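Local coordinates for protein chymotrypsin (Cellulomonas bogoriensis, PDB 2EA3) that probably cleaves peptide bonds as a secreted chymotrypsin-like serine endopeptidase, the mature protease domain of a longer zymogen, at residues A[9-14]-A[45-50]. Residues are numbered along the deposited sequence; the frame is centred on the assembly and turned at random.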
# COMPACT_ATOMS: atom_id res chain seq x y z
N TYR A 9 9.52 5.38 -0.62
CA TYR A 9 10.81 4.70 -0.65
C TYR A 9 11.29 4.81 -2.08
O TYR A 9 10.53 5.20 -2.96
CB TYR A 9 10.71 3.24 -0.17
CG TYR A 9 9.84 2.34 -1.03
CD1 TYR A 9 10.42 1.47 -1.96
CD2 TYR A 9 8.45 2.35 -0.90
CE1 TYR A 9 9.63 0.62 -2.74
CE2 TYR A 9 7.65 1.52 -1.70
CZ TYR A 9 8.26 0.65 -2.60
OH TYR A 9 7.48 -0.19 -3.39
N THR A 10 12.55 4.49 -2.34
CA THR A 10 13.01 4.63 -3.70
C THR A 10 13.45 3.30 -4.27
O THR A 10 13.89 2.40 -3.52
CB THR A 10 14.16 5.63 -3.82
OG1 THR A 10 15.21 5.20 -2.96
CG2 THR A 10 13.69 7.06 -3.45
N ILE A 11 13.30 3.16 -5.58
CA ILE A 11 13.80 1.98 -6.29
C ILE A 11 14.64 2.48 -7.46
O ILE A 11 14.12 3.17 -8.33
CB ILE A 11 12.66 1.09 -6.84
CG1 ILE A 11 11.68 0.71 -5.74
CG2 ILE A 11 13.25 -0.20 -7.46
CD1 ILE A 11 10.33 0.33 -6.26
N GLY A 12 15.92 2.12 -7.48
CA GLY A 12 16.85 2.69 -8.47
C GLY A 12 16.81 4.21 -8.48
O GLY A 12 16.88 4.83 -9.55
N GLY A 13 16.64 4.81 -7.31
CA GLY A 13 16.63 6.28 -7.20
C GLY A 13 15.31 6.97 -7.46
O GLY A 13 15.16 8.17 -7.20
N ARG A 14 14.32 6.21 -7.94
CA ARG A 14 13.04 6.80 -8.32
C ARG A 14 12.02 6.59 -7.20
O ARG A 14 11.89 5.48 -6.69
CB ARG A 14 12.54 6.14 -9.61
CG ARG A 14 11.19 6.63 -10.09
CD ARG A 14 11.22 8.02 -10.72
NE ARG A 14 9.90 8.36 -11.24
CZ ARG A 14 8.90 8.84 -10.49
NH1 ARG A 14 7.72 9.10 -11.04
NH2 ARG A 14 9.09 9.07 -9.20
N GLY A 45 16.43 -2.39 1.23
CA GLY A 45 15.68 -3.64 1.19
C GLY A 45 15.76 -4.25 -0.19
O GLY A 45 16.39 -3.68 -1.10
N THR A 46 15.13 -5.42 -0.33
CA THR A 46 15.08 -6.14 -1.60
C THR A 46 13.69 -6.72 -1.79
O THR A 46 13.18 -7.38 -0.88
CB THR A 46 16.08 -7.31 -1.55
OG1 THR A 46 17.37 -6.80 -1.18
CG2 THR A 46 16.17 -8.03 -2.87
N PHE A 47 13.10 -6.52 -2.97
CA PHE A 47 11.83 -7.21 -3.31
C PHE A 47 12.03 -8.72 -3.23
O PHE A 47 12.95 -9.26 -3.86
CB PHE A 47 11.34 -6.82 -4.70
CG PHE A 47 10.62 -5.51 -4.72
CD1 PHE A 47 11.33 -4.31 -4.66
CD2 PHE A 47 9.23 -5.46 -4.82
CE1 PHE A 47 10.67 -3.08 -4.66
CE2 PHE A 47 8.56 -4.23 -4.84
CZ PHE A 47 9.30 -3.04 -4.76
N ALA A 48 11.20 -9.38 -2.43
CA ALA A 48 11.29 -10.83 -2.21
C ALA A 48 9.99 -11.55 -2.58
O ALA A 48 9.67 -12.60 -2.04
CB ALA A 48 11.68 -11.12 -0.78
N GLY A 49 9.29 -11.01 -3.55
CA GLY A 49 8.05 -11.61 -4.03
C GLY A 49 7.24 -10.46 -4.59
O GLY A 49 7.11 -9.40 -3.93
N SER A 50 6.75 -10.65 -5.81
CA SER A 50 5.97 -9.61 -6.49
C SER A 50 5.02 -10.27 -7.46
O SER A 50 5.43 -11.13 -8.26
CB SER A 50 6.88 -8.63 -7.26
OG SER A 50 6.12 -7.59 -7.86
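The outer end of the F47 ring meets Y9 and I11 together, and these three buried side chains account for the whole contact, which covers 104 Å² summed over both sides. No hydrogen bond crosses it. The backbones stay well apart, the nearest CA atoms, those of I11 and T46, being 9.5 Å from each other, so the two strands touch through side chains alone.

F47 CZ comes to the edge of the Y9 ring, close to its plane, 3.6 Å from Y9 OH and 4.2 Å from Y9 CE1. Seen from F47, the hydroxyl lies obliquely to the ring. Y9 CG sits between its own backbone N and carbonyl carbon (chi1 63°), a placing that sets the phenol beside F47 CZ; its hydroxyl is satisfied by a hydrogen bond to T29 OG1, while F27 packs edge-to-face with the ring. The I11 methyl CD1 reaches F47 CE1 and CZ equally, 3.8 Å to each, because CG1 lies beside the backbone N and chi2 of 157° stretches the chain out so that CD1 meets the phenyl. Both pairs of side chains cross at about a right angle.

Strand 39-41 lies between strands 8-11 and 45-51, its T40 touching all three residues, and the three buried side chains meet inside the N-terminal six-stranded antiparallel barrel, one of the two that make up the chymotrypsin fold.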